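Local coordinates for putative lipoprotein (Parabacteroides distasonis ATCC 8503, PDB 3JX8), which is of unknown function but, as a putative lipoprotein with the head domain of auto-transporter adhesins, probably acts at the cell surface in adhesion or lipid binding, at residues 4-9 / 83-88; 8-13 / 49-54; 198-203 / 212-217. All blocks are in the same frame, centred on the assembly; numbering follows the deposited sequence.

How the contacts relate
Contacts 1 and 2 form one continuous structure near the N-terminus, with centres about 8 Å apart. Asp-8 and Gly-9 belong to both: the chain pairs with 83-88 through the backbone and then runs on into the loop that meets 49-54. Asp-50 of contact 2 also reaches back to contact 1, where its OD2 lies 2.5 Å from Thr-87 OG1, a probable hydrogen bond. Contact 3, 198-203 with 212-217, lies on the opposite side of the chain's centre, about 45 Å from contact 1 and 48 Å from contact 2 between centres, among the regular coils of the solenoid; a sulfate, probably from the crystallisation liquor, is bound there.

Contact 1: 4-9 / 83-88; sequences DKRIDG and DLRPTV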
ATOM      1  N   ASP A   4       2.227  32.526  -9.900  1.00 48.25           N
ATOM      2  CA  ASP A   4       2.408  32.057  -8.480  1.00 47.19           C
ATOM      3  C   ASP A   4       3.005  30.631  -8.314  1.00 45.81           C
ATOM      4  O   ASP A   4       4.150  30.514  -7.886  1.00 47.49           O
ATOM      5  CB  ASP A   4       1.074  32.197  -7.668  1.00 47.68           C
ATOM      6  N   LYS A   5       2.255  29.571  -8.635  0.50 44.39           N
ATOM      7  CA  LYS A   5       2.711  28.192  -8.342  0.50 42.60           C
ATOM      8  C   LYS A   5       3.697  27.587  -9.354  0.50 41.40           C
ATOM      9  O   LYS A   5       4.658  26.929  -8.948  0.50 40.78           O
ATOM     10  CB  LYS A   5       1.519  27.241  -8.145  0.50 42.44           C
ATOM     11  CG  LYS A   5       1.902  25.852  -7.589  0.50 41.92           C
ATOM     12  CD  LYS A   5       0.695  25.142  -6.990  0.50 41.73           C
ATOM     13  CE  LYS A   5       1.013  23.709  -6.625  0.50 41.56           C
ATOM     14  NZ  LYS A   5       0.052  23.136  -5.635  0.50 40.45           N
ATOM     15  N   ARG A   6       3.464  27.788 -10.652  1.00 40.07           N
ATOM     16  CA  ARG A   6       4.342  27.190 -11.682  1.00 38.55           C
ATOM     17  C   ARG A   6       5.449  28.136 -12.142  1.00 35.38           C
ATOM     18  O   ARG A   6       5.173  29.245 -12.500  1.00 35.35           O
ATOM     19  CB  ARG A   6       3.530  26.761 -12.884  1.00 39.09           C
ATOM     20  CG  ARG A   6       4.355  26.258 -14.044  1.00 41.78           C
ATOM     21  CD  ARG A   6       3.498  25.973 -15.246  1.00 45.12           C
ATOM     22  NE  ARG A   6       4.281  25.842 -16.463  1.00 48.48           N
ATOM     23  CZ  ARG A   6       3.810  25.381 -17.623  1.00 54.06           C
ATOM     24  NH1 ARG A   6       2.539  24.977 -17.761  1.00 55.57           N
ATOM     25  NH2 ARG A   6       4.628  25.295 -18.664  1.00 55.53           N
ATOM     26  N   ILE A   7       6.697  27.695 -12.140  1.00 32.33           N
ATOM     27  CA  ILE A   7       7.804  28.555 -12.569  1.00 30.03           C
ATOM     28  C   ILE A   7       8.553  27.838 -13.684  1.00 28.73           C
ATOM     29  O   ILE A   7       9.060  26.741 -13.496  1.00 26.35           O
ATOM     30  CB  ILE A   7       8.800  28.897 -11.430  1.00 30.03           C
ATOM     31  CG1 ILE A   7       8.087  29.206 -10.092  1.00 29.82           C
ATOM     32  CG2 ILE A   7       9.725  30.028 -11.878  1.00 27.03           C
ATOM     33  CD1 ILE A   7       7.376  30.556 -10.009  1.00 29.61           C
ATOM     34  N   ASP A   8       8.590  28.447 -14.862  1.00 28.21           N
ATOM     35  CA  ASP A   8       9.297  27.837 -15.983  1.00 28.30           C
ATOM     36  C   ASP A   8      10.747  28.258 -15.982  1.00 27.63           C
ATOM     37  O   ASP A   8      11.054  29.398 -15.681  1.00 26.42           O
ATOM     38  CB  ASP A   8       8.644  28.221 -17.296  1.00 29.00           C
ATOM     39  CG  ASP A   8       7.226  27.673 -17.425  1.00 31.39           C
ATOM     40  OD1 ASP A   8       6.981  26.527 -17.026  1.00 33.48           O
ATOM     41  OD2 ASP A   8       6.353  28.406 -17.914  1.00 36.82           O
ATOM     42  N   GLY A   9      11.625  27.321 -16.320  1.00 27.42           N
ATOM     43  CA  GLY A   9      13.042  27.615 -16.483  1.00 27.31           C
ATOM     44  C   GLY A   9      13.247  28.570 -17.629  1.00 27.06           C
ATOM     45  O   GLY A   9      12.645  28.413 -18.674  1.00 26.56           O
ATOM     46  N   ASP A  83       5.895  24.553  -8.414  1.00 27.17           N
ATOM     47  CA  ASP A  83       5.936  23.589  -9.495  1.00 28.27           C
ATOM     48  C   ASP A  83       6.976  24.091 -10.524  1.00 27.87           C
ATOM     49  O   ASP A  83       6.705  24.968 -11.346  1.00 27.90           O
ATOM     50  CB  ASP A  83       4.535  23.550 -10.089  1.00 29.21           C
ATOM     51  CG  ASP A  83       4.431  22.690 -11.328  1.00 32.39           C
ATOM     52  OD1 ASP A  83       5.350  21.888 -11.642  1.00 34.54           O
ATOM     53  OD2 ASP A  83       3.378  22.839 -11.982  1.00 36.93           O
ATOM     54  N   LEU A  84       8.180  23.557 -10.433  1.00 27.95           N
ATOM     55  CA  LEU A  84       9.284  24.051 -11.229  1.00 27.70           C
ATOM     56  C   LEU A  84       9.318  23.268 -12.545  1.00 28.27           C
ATOM     57  O   LEU A  84       9.160  22.059 -12.549  1.00 27.72           O
ATOM     58  CB  LEU A  84      10.591  23.893 -10.464  1.00 27.37           C
ATOM     59  CG  LEU A  84      10.623  24.507  -9.050  1.00 26.43           C
ATOM     60  CD1 LEU A  84      11.983  24.357  -8.407  1.00 24.95           C
ATOM     61  CD2 LEU A  84      10.216  25.937  -9.044  1.00 25.14           C
ATOM     62  N   ARG A  85       9.500  23.974 -13.658  1.00 28.01           N
ATOM     63  CA  ARG A  85       9.640  23.328 -14.951  1.00 28.31           C
ATOM     64  C   ARG A  85      11.002  23.688 -15.541  1.00 27.19           C
ATOM     65  O   ARG A  85      11.093  24.617 -16.350  1.00 27.18           O
ATOM     66  CB  ARG A  85       8.517  23.767 -15.903  1.00 28.92           C
ATOM     67  CG  ARG A  85       7.117  23.579 -15.369  1.00 30.89           C
ATOM     68  CD  ARG A  85       6.793  22.156 -15.088  1.00 33.27           C
ATOM     69  NE  ARG A  85       5.419  22.047 -14.600  1.00 38.75           N
ATOM     70  CZ  ARG A  85       4.312  22.080 -15.359  1.00 41.42           C
ATOM     71  NH1 ARG A  85       4.373  22.187 -16.676  1.00 43.50           N
ATOM     72  NH2 ARG A  85       3.118  21.992 -14.792  1.00 41.24           N
ATOM     73  N   PRO A  86      12.059  22.975 -15.128  1.00 26.38           N
ATOM     74  CA  PRO A  86      13.380  23.249 -15.672  1.00 26.45           C
ATOM     75  C   PRO A  86      13.534  22.763 -17.098  1.00 26.00           C
ATOM     76  O   PRO A  86      12.818  21.868 -17.513  1.00 25.56           O
ATOM     77  CB  PRO A  86      14.322  22.473 -14.738  1.00 26.32           C
ATOM     78  CG  PRO A  86      13.508  21.467 -14.111  1.00 26.79           C
ATOM     79  CD  PRO A  86      12.123  21.997 -14.033  1.00 26.54           C
ATOM     80  N   THR A  87      14.443  23.386 -17.845  1.00 25.76           N
ATOM     81  CA  THR A  87      14.849  22.874 -19.145  1.00 25.54           C
ATOM     82  C   THR A  87      16.023  21.904 -18.962  1.00 25.60           C
ATOM     83  O   THR A  87      16.237  21.059 -19.803  1.00 26.09           O
ATOM     84  CB  THR A  87      15.190  23.999 -20.138  1.00 25.74           C
ATOM     85  OG1 THR A  87      16.305  24.750 -19.673  1.00 25.04           O
ATOM     86  CG2 THR A  87      13.997  24.933 -20.317  1.00 24.75           C
ATOM     87  N   VAL A  88      16.743  21.996 -17.844  1.00 25.35           N
ATOM     88  CA  VAL A  88      17.876  21.110 -17.535  1.00 25.28           C
ATOM     89  C   VAL A  88      17.907  21.043 -16.026  1.00 24.43           C
ATOM     90  O   VAL A  88      17.728  22.067 -15.381  1.00 23.97           O
ATOM     91  CB  VAL A  88      19.253  21.740 -17.943  1.00 26.15           C
ATOM     92  CG1 VAL A  88      20.404  20.758 -17.662  1.00 26.29           C
ATOM     93  CG2 VAL A  88      19.268  22.133 -19.376  1.00 28.89           C
TER
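Arg-6 sends CG anti to its backbone N (chi1 174°) and stays extended as far as NE, whereas Arg-85, with CG beside its backbone N, bends at chi2 (-62°), and the two side chains cross at about a right angle. Their guanidinium groups stack with centres 4.0 Å apart and planes 25° from parallel. Arg-85 NH1 sits over the centre of the Arg-6 group, 3.4 Å from Arg-6 CZ, while Arg-6 NE lies over the other guanidinium nearer its rim. Such a pairing of like charges is probably made tolerable by the two carboxylates on the same face of the sheet. Asp-8 OD1 takes both NE and NH2 of Arg-6 on its syn side, almost in the guanidinium plane, the NE bond being 2.8 Å long. Asp-83 instead gives one oxygen to each of two Arg-85 nitrogens: NE approaches OD1 from above the carboxylate plane, and NH2 meets OD2 on its syn side. Asp-8 OD1 also rests 3.4 Å from Arg-85 CB.

Beneath these side chains, strands 6-8 and 83-85 make a two-stranded parallel sheet at the N-terminal end of the solenoid. Asp-83 N donates to Lys-5 O at 2.7 Å, Ile-7 N to Asp-83 O, Arg-85 N to Ile-7 O and Gly-9 N to Arg-85 O, so that Asp-83, Ile-7 and Arg-85 each bond through both N and O. The opposite face is apolar. There Ile-7 and Leu-84 lie side by side, pointing the same way, with Ile-7 CG1 4.0 Å from Leu-84 CD2; Tyr-56 touches both, and Leu-53 also packs against Ile-7. Past the strands Gly-9 passes close to Pro-86, their CA atoms 4.5 Å apart, and Thr-87 CG2 lies 4.1 Å from Gly-9 O.

Contact 2: 8-13 / 49-54; sequences DGNGNP and IDENLF
Asn-52 lays its amide against that of Asn-10, the two stacked with planes 26° apart as the side chains slide past each other in opposite directions. Both ends of the Asn-52 amide bind backbone: ND2 donates in its own plane to Asp-8 O at 2.9 Å, and OD1 receives Asn-10 N from above its carbonyl plane. On the tightly packed side, buried Asp-50 presses CG to 3.4 Å from Gly-9 CA, and Leu-53 CD1 closes on that same CA at 3.9 Å. The anti lone pair of Asp-50 OD2 takes Gly-11 N at 2.8 Å; Thr-87 is a further partner of this oxygen.

The outer side is polar and more exposed. Glu-51 chi1 (65°) puts CG 3.4 Å from Asn-10 ND2; beyond it the extended chain carries OE2 to accept from two amide groups, Asn-10 ND2 on the anti lone pair and Asn-12 ND2, at 2.9 Å, from above the carboxylate plane. Glu-51 N donates to Asn-12 O, next to the antiparallel, non-hydrogen-bonded pair Pro-13 and Asp-50. Asn-10 OD1 accepts Asn-12 N at 3.0 Å, an Asx turn in the loop joining strands 6-8 and 13-17, which packs on the chain leaving strand 44-50.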
ATOM      1  N   ASP A   8       8.590  28.447 -14.862  1.00 28.21           N
ATOM      2  CA  ASP A   8       9.297  27.837 -15.983  1.00 28.30           C
ATOM      3  C   ASP A   8      10.747  28.258 -15.982  1.00 27.63           C
ATOM      4  O   ASP A   8      11.054  29.398 -15.681  1.00 26.42           O
ATOM      5  CB  ASP A   8       8.644  28.221 -17.296  1.00 29.00           C
ATOM      6  CG  ASP A   8       7.226  27.673 -17.425  1.00 31.39           C
ATOM      7  OD1 ASP A   8       6.981  26.527 -17.026  1.00 33.48           O
ATOM      8  OD2 ASP A   8       6.353  28.406 -17.914  1.00 36.82           O
ATOM      9  N   GLY A   9      11.625  27.321 -16.320  1.00 27.42           N
ATOM     10  CA  GLY A   9      13.042  27.615 -16.483  1.00 27.31           C
ATOM     11  C   GLY A   9      13.247  28.570 -17.629  1.00 27.06           C
ATOM     12  O   GLY A   9      12.645  28.413 -18.674  1.00 26.56           O
ATOM     13  N   ASN A  10      14.100  29.577 -17.428  1.00 27.33           N
ATOM     14  CA  ASN A  10      14.343  30.584 -18.453  1.00 26.39           C
ATOM     15  C   ASN A  10      15.281  30.105 -19.556  1.00 26.55           C
ATOM     16  O   ASN A  10      15.577  30.858 -20.447  1.00 26.90           O
ATOM     17  CB  ASN A  10      14.835  31.909 -17.847  1.00 26.44           C
ATOM     18  CG  ASN A  10      16.286  31.857 -17.327  1.00 25.14           C
ATOM     19  OD1 ASN A  10      16.950  30.821 -17.318  1.00 22.58           O
ATOM     20  ND2 ASN A  10      16.757  32.997 -16.856  1.00 23.75           N
ATOM     21  N   GLY A  11      15.767  28.872 -19.479  1.00 26.22           N
ATOM     22  CA  GLY A  11      16.560  28.307 -20.562  1.00 26.04           C
ATOM     23  C   GLY A  11      18.028  28.680 -20.493  1.00 25.72           C
ATOM     24  O   GLY A  11      18.764  28.414 -21.411  1.00 25.95           O
ATOM     25  N   ASN A  12      18.459  29.303 -19.408  1.00 24.69           N
ATOM     26  CA  ASN A  12      19.868  29.591 -19.227  1.00 23.96           C
ATOM     27  C   ASN A  12      20.442  28.756 -18.099  1.00 23.34           C
ATOM     28  O   ASN A  12      20.444  29.185 -16.971  1.00 23.34           O
ATOM     29  CB  ASN A  12      20.016  31.062 -18.919  1.00 23.85           C
ATOM     30  CG  ASN A  12      19.473  31.932 -20.016  1.00 23.29           C
ATOM     31  OD1 ASN A  12      19.323  31.510 -21.165  1.00 23.11           O
ATOM     32  ND2 ASN A  12      19.191  33.173 -19.670  1.00 22.26           N
ATOM     33  N   PRO A  13      20.971  27.573 -18.405  1.00 23.40           N
ATOM     34  CA  PRO A  13      21.446  26.720 -17.324  1.00 23.42           C
ATOM     35  C   PRO A  13      22.665  27.253 -16.595  1.00 23.49           C
ATOM     36  O   PRO A  13      23.619  27.688 -17.231  1.00 23.38           O
ATOM     37  CB  PRO A  13      21.825  25.416 -18.037  1.00 23.52           C
ATOM     38  CG  PRO A  13      21.389  25.582 -19.460  1.00 23.78           C
ATOM     39  CD  PRO A  13      21.325  27.021 -19.722  1.00 23.34           C
ATOM     40  N   ILE A  49      20.787  23.940 -12.983  1.00 24.17           N
ATOM     41  CA  ILE A  49      19.376  24.177 -13.302  1.00 23.81           C
ATOM     42  C   ILE A  49      19.278  25.551 -13.972  1.00 24.84           C
ATOM     43  O   ILE A  49      20.214  26.381 -13.852  1.00 25.47           O
ATOM     44  CB  ILE A  49      18.491  24.067 -11.998  1.00 23.74           C
ATOM     45  CG1 ILE A  49      17.011  23.826 -12.347  1.00 23.12           C
ATOM     46  CG2 ILE A  49      18.664  25.291 -11.062  1.00 20.75           C
ATOM     47  CD1 ILE A  49      16.173  23.335 -11.162  1.00 17.59           C
ATOM     48  N   ASP A  50      18.181  25.809 -14.678  1.00 24.67           N
ATOM     49  CA  ASP A  50      17.934  27.136 -15.206  1.00 24.51           C
ATOM     50  C   ASP A  50      18.196  28.162 -14.093  1.00 24.82           C
ATOM     51  O   ASP A  50      17.729  28.003 -12.960  1.00 24.93           O
ATOM     52  CB  ASP A  50      16.506  27.284 -15.742  1.00 24.17           C
ATOM     53  CG  ASP A  50      16.155  26.222 -16.791  1.00 23.52           C
ATOM     54  OD1 ASP A  50      16.065  25.047 -16.406  1.00 23.36           O
ATOM     55  OD2 ASP A  50      15.953  26.551 -17.987  1.00 22.96           O
ATOM     56  N   GLU A  51      18.947  29.212 -14.427  1.00 24.79           N
ATOM     57  CA  GLU A  51      19.453  30.154 -13.437  1.00 24.68           C
ATOM     58  C   GLU A  51      18.328  30.738 -12.579  1.00 25.13           C
ATOM     59  O   GLU A  51      18.507  30.990 -11.381  1.00 25.30           O
ATOM     60  CB  GLU A  51      20.253  31.279 -14.095  1.00 24.54           C
ATOM     61  CG  GLU A  51      19.426  32.175 -14.998  1.00 24.76           C
ATOM     62  CD  GLU A  51      20.254  33.129 -15.865  1.00 25.09           C
ATOM     63  OE1 GLU A  51      21.445  33.422 -15.556  1.00 25.34           O
ATOM     64  OE2 GLU A  51      19.653  33.619 -16.839  1.00 22.70           O
ATOM     65  N   ASN A  52      17.167  30.945 -13.180  1.00 24.72           N
ATOM     66  CA  ASN A  52      16.057  31.541 -12.450  1.00 24.72           C
ATOM     67  C   ASN A  52      15.436  30.615 -11.383  1.00 24.87           C
ATOM     68  O   ASN A  52      14.849  31.091 -10.433  1.00 25.91           O
ATOM     69  CB  ASN A  52      15.007  32.068 -13.426  1.00 24.20           C
ATOM     70  CG  ASN A  52      14.365  30.967 -14.242  1.00 25.08           C
ATOM     71  OD1 ASN A  52      15.041  30.106 -14.786  1.00 23.20           O
ATOM     72  ND2 ASN A  52      13.040  31.007 -14.342  1.00 26.11           N
ATOM     73  N   LEU A  53      15.614  29.310 -11.502  1.00 24.81           N
ATOM     74  CA  LEU A  53      14.959  28.379 -10.602  1.00 24.12           C
ATOM     75  C   LEU A  53      15.671  28.203  -9.228  1.00 24.91           C
ATOM     76  O   LEU A  53      15.030  27.764  -8.258  1.00 24.07           O
ATOM     77  CB  LEU A  53      14.770  27.040 -11.313  1.00 23.70           C
ATOM     78  CG  LEU A  53      13.861  27.108 -12.549  1.00 23.16           C
ATOM     79  CD1 LEU A  53      13.646  25.695 -13.172  1.00 20.01           C
ATOM     80  CD2 LEU A  53      12.523  27.822 -12.232  1.00 21.36           C
ATOM     81  N   PHE A  54      16.952  28.586  -9.114  1.00 24.73           N
ATOM     82  CA  PHE A  54      17.659  28.481  -7.820  1.00 25.34           C
ATOM     83  C   PHE A  54      16.950  29.237  -6.695  1.00 24.92           C
ATOM     84  O   PHE A  54      16.959  28.804  -5.576  1.00 24.58           O
ATOM     85  CB  PHE A  54      19.106  29.017  -7.895  1.00 25.30           C
ATOM     86  CG  PHE A  54      20.081  28.061  -8.533  1.00 26.00           C
ATOM     87  CD1 PHE A  54      20.488  26.926  -7.866  1.00 25.56           C
ATOM     88  CD2 PHE A  54      20.603  28.306  -9.788  1.00 26.09           C
ATOM     89  CE1 PHE A  54      21.389  26.038  -8.439  1.00 25.19           C
ATOM     90  CE2 PHE A  54      21.516  27.416 -10.356  1.00 26.50           C
ATOM     91  CZ  PHE A  54      21.895  26.283  -9.678  1.00 24.64           C
TER

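Contact 3: 198-203 / 212-217; sequences RKAECN and VYATQI. With SO4 (sulfate ion), chain I.
Ala-200 and Cys-202 face Val-212 and Ala-214 across the interior of a right-handed parallel beta-solenoid, the fold expected of this pectate-lyase-like clan. The chain turns corners at 198-199 and again at 215-216, setting strands 200-203 and 212-214 on different faces, the axes of these short segments 8.2 Å apart at closest approach. Val-212 CG2 fits between Ala-200 CB (3.8 Å) and Cys-202 SG (4.0 Å), and Ala-214 CB also meets Ala-200 CB, at 4.0 Å. Cys-202 SG, placed beside its backbone N (chi1 -67°), fits against Val-212 CB and CG1. Leu-218, Phe-182 and Ile-228 continue this apolar filling.

At the corner, Arg-198 O accepts from two donors, Gln-216 N at 2.8 Å and Ile-217 N, and Ala-200 N goes on to Ile-217 O, so successive coils join in parallel. Outside, the aliphatic parts of Arg-198 and Gln-216 lie side by side, as do those of Lys-199 and Ile-217, Lys-199 CD resting 3.9 Å from Ile-217 CG1. Arg-198 NE makes a salt bridge with Asp-178, while NH1 and NH2 make weak bonds to O4 of a sulfate. Lys-199 NZ holds the same ion by two other oxygens, O2 at 2.7 Å and O1 at 2.6 Å.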
ATOM      1  N   ARG A 198      18.531 -17.526  -0.614  1.00 26.38           N
ATOM      2  CA  ARG A 198      18.452 -18.801   0.085  1.00 26.54           C
ATOM      3  C   ARG A 198      17.054 -18.972   0.693  1.00 26.06           C
ATOM      4  O   ARG A 198      16.414 -19.993   0.478  1.00 25.87           O
ATOM      5  CB  ARG A 198      19.547 -18.937   1.147  1.00 26.56           C
ATOM      6  CG  ARG A 198      19.496 -20.281   1.863  1.00 26.87           C
ATOM      7  CD  ARG A 198      20.668 -20.455   2.833  1.00 27.25           C
ATOM      8  NE  ARG A 198      20.609 -19.449   3.898  1.00 29.90           N
ATOM      9  CZ  ARG A 198      19.924 -19.549   5.037  1.00 31.79           C
ATOM     10  NH1 ARG A 198      19.226 -20.642   5.334  1.00 33.77           N
ATOM     11  NH2 ARG A 198      19.932 -18.534   5.896  1.00 32.56           N
ATOM     12  N   LYS A 199      16.630 -17.982   1.481  1.00 25.73           N
ATOM     13  CA  LYS A 199      15.298 -17.937   2.051  1.00 25.91           C
ATOM     14  C   LYS A 199      14.573 -16.687   1.578  1.00 25.02           C
ATOM     15  O   LYS A 199      15.137 -15.592   1.595  1.00 24.83           O
ATOM     16  CB  LYS A 199      15.360 -17.906   3.570  1.00 26.64           C
ATOM     17  CG  LYS A 199      16.149 -19.075   4.179  1.00 30.85           C
ATOM     18  CD  LYS A 199      15.721 -19.434   5.634  1.00 34.40           C
ATOM     19  CE  LYS A 199      15.998 -18.336   6.661  1.00 37.18           C
ATOM     20  NZ  LYS A 199      15.857 -18.806   8.103  1.00 39.24           N
ATOM     21  N   ALA A 200      13.323 -16.841   1.170  1.00 24.19           N
ATOM     22  CA  ALA A 200      12.494 -15.703   0.779  1.00 23.82           C
ATOM     23  C   ALA A 200      11.079 -15.807   1.338  1.00 24.17           C
ATOM     24  O   ALA A 200      10.466 -16.901   1.387  1.00 23.86           O
ATOM     25  CB  ALA A 200      12.439 -15.576  -0.707  1.00 22.64           C
ATOM     26  N   GLU A 201      10.563 -14.646   1.727  1.00 24.36           N
ATOM     27  CA  GLU A 201       9.160 -14.461   2.093  1.00 25.16           C
ATOM     28  C   GLU A 201       8.499 -13.534   1.074  1.00 24.46           C
ATOM     29  O   GLU A 201       9.019 -12.444   0.799  1.00 24.10           O
ATOM     30  CB  GLU A 201       9.087 -13.797   3.455  1.00 25.23           C
ATOM     31  CG  GLU A 201       7.700 -13.783   4.030  1.00 31.94           C
ATOM     32  CD  GLU A 201       7.596 -12.928   5.291  1.00 38.91           C
ATOM     33  OE1 GLU A 201       8.653 -12.803   5.975  1.00 45.16           O
ATOM     34  OE2 GLU A 201       6.474 -12.396   5.575  1.00 38.62           O
ATOM     35  N   CYS A 202       7.376 -13.958   0.522  1.00 23.95           N
ATOM     36  CA  CYS A 202       6.657 -13.200  -0.496  1.00 23.94           C
ATOM     37  C   CYS A 202       5.238 -12.960  -0.042  1.00 23.84           C
ATOM     38  O   CYS A 202       4.503 -13.895   0.300  1.00 25.00           O
ATOM     39  CB  CYS A 202       6.631 -13.974  -1.786  1.00 24.20           C
ATOM     40  SG  CYS A 202       8.229 -14.143  -2.545  1.00 23.88           S
ATOM     41  N   ASN A 203       4.854 -11.701  -0.007  1.00 23.76           N
ATOM     42  CA  ASN A 203       3.512 -11.311   0.395  1.00 23.60           C
ATOM     43  C   ASN A 203       2.904 -10.415  -0.624  1.00 23.57           C
ATOM     44  O   ASN A 203       3.520  -9.400  -0.986  1.00 24.75           O
ATOM     45  CB  ASN A 203       3.550 -10.558   1.701  1.00 23.59           C
ATOM     46  CG  ASN A 203       3.995 -11.428   2.858  1.00 25.81           C
ATOM     47  OD1 ASN A 203       3.256 -12.300   3.303  1.00 28.38           O
ATOM     48  ND2 ASN A 203       5.202 -11.204   3.338  1.00 25.56           N
ATOM     49  N   VAL A 212      10.084 -14.857  -7.924  1.00 22.52           N
ATOM     50  CA  VAL A 212      11.098 -15.100  -6.921  1.00 21.94           C
ATOM     51  C   VAL A 212      11.923 -16.328  -7.262  1.00 23.11           C
ATOM     52  O   VAL A 212      11.429 -17.264  -7.894  1.00 22.84           O
ATOM     53  CB  VAL A 212      10.463 -15.248  -5.494  1.00 21.66           C
ATOM     54  CG1 VAL A 212       9.443 -16.414  -5.457  1.00 19.14           C
ATOM     55  CG2 VAL A 212      11.562 -15.347  -4.381  1.00 19.26           C
ATOM     56  N   TYR A 213      13.191 -16.287  -6.835  1.00 23.57           N
ATOM     57  CA  TYR A 213      14.115 -17.408  -6.918  1.00 23.71           C
ATOM     58  C   TYR A 213      14.663 -17.621  -5.518  1.00 23.85           C
ATOM     59  O   TYR A 213      15.418 -16.796  -5.012  1.00 24.07           O
ATOM     60  CB  TYR A 213      15.226 -17.054  -7.888  1.00 24.67           C
ATOM     61  CG  TYR A 213      16.362 -18.039  -8.069  1.00 25.51           C
ATOM     62  CD1 TYR A 213      16.228 -19.376  -7.752  1.00 26.77           C
ATOM     63  CD2 TYR A 213      17.571 -17.616  -8.642  1.00 28.08           C
ATOM     64  CE1 TYR A 213      17.258 -20.266  -7.947  1.00 29.02           C
ATOM     65  CE2 TYR A 213      18.612 -18.499  -8.860  1.00 28.78           C
ATOM     66  CZ  TYR A 213      18.448 -19.824  -8.518  1.00 29.97           C
ATOM     67  OH  TYR A 213      19.459 -20.721  -8.722  1.00 33.39           O
ATOM     68  N   ALA A 214      14.241 -18.722  -4.894  1.00 23.71           N
ATOM     69  CA  ALA A 214      14.640 -19.114  -3.541  1.00 23.82           C
ATOM     70  C   ALA A 214      15.156 -20.541  -3.644  1.00 23.47           C
ATOM     71  O   ALA A 214      14.546 -21.386  -4.290  1.00 23.87           O
ATOM     72  CB  ALA A 214      13.462 -19.021  -2.536  1.00 22.78           C
ATOM     73  N   THR A 215      16.293 -20.798  -3.030  1.00 23.54           N
ATOM     74  CA  THR A 215      16.923 -22.116  -3.132  1.00 24.06           C
ATOM     75  C   THR A 215      16.546 -23.051  -1.988  1.00 24.76           C
ATOM     76  O   THR A 215      16.480 -24.254  -2.194  1.00 25.37           O
ATOM     77  CB  THR A 215      18.454 -22.005  -3.245  1.00 23.31           C
ATOM     78  OG1 THR A 215      18.969 -21.435  -2.043  1.00 21.82           O
ATOM     79  CG2 THR A 215      18.840 -21.124  -4.452  1.00 22.23           C
ATOM     80  N   GLN A 216      16.267 -22.521  -0.803  1.00 25.25           N
ATOM     81  CA  GLN A 216      16.016 -23.392   0.345  1.00 26.15           C
ATOM     82  C   GLN A 216      14.603 -23.298   0.943  1.00 25.22           C
ATOM     83  O   GLN A 216      13.940 -24.308   1.102  1.00 25.16           O
ATOM     84  CB  GLN A 216      17.047 -23.089   1.397  1.00 27.01           C
ATOM     85  CG  GLN A 216      17.060 -24.059   2.535  1.00 31.06           C
ATOM     86  CD  GLN A 216      18.096 -23.653   3.550  1.00 36.18           C
ATOM     87  OE1 GLN A 216      19.277 -23.479   3.214  1.00 38.27           O
ATOM     88  NE2 GLN A 216      17.661 -23.463   4.790  1.00 38.90           N
ATOM     89  N   ILE A 217      14.169 -22.091   1.282  1.00 24.58           N
ATOM     90  CA  ILE A 217      12.870 -21.866   1.915  1.00 23.90           C
ATOM     91  C   ILE A 217      12.134 -20.738   1.181  1.00 24.04           C
ATOM     92  O   ILE A 217      12.712 -19.682   0.907  1.00 23.41           O
ATOM     93  CB  ILE A 217      13.035 -21.412   3.394  1.00 24.05           C
ATOM     94  CG1 ILE A 217      13.772 -22.462   4.227  1.00 24.30           C
ATOM     95  CG2 ILE A 217      11.701 -21.113   4.029  1.00 21.58           C
ATOM     96  CD1 ILE A 217      13.007 -23.752   4.391  1.00 22.98           C
TER
HETATM   97  S   SO4 I  15      18.403 -20.535   8.980  0.60 61.83           S
HETATM   98  O1  SO4 I  15      17.214 -20.976   8.268  0.60 61.38           O
HETATM   99  O2  SO4 I  15      18.171 -19.200   9.529  0.60 60.79           O
HETATM  100  O3  SO4 I  15      18.706 -21.507  10.016  0.60 61.41           O
HETATM  101  O4  SO4 I  15      19.539 -20.520   8.085  0.60 61.17           O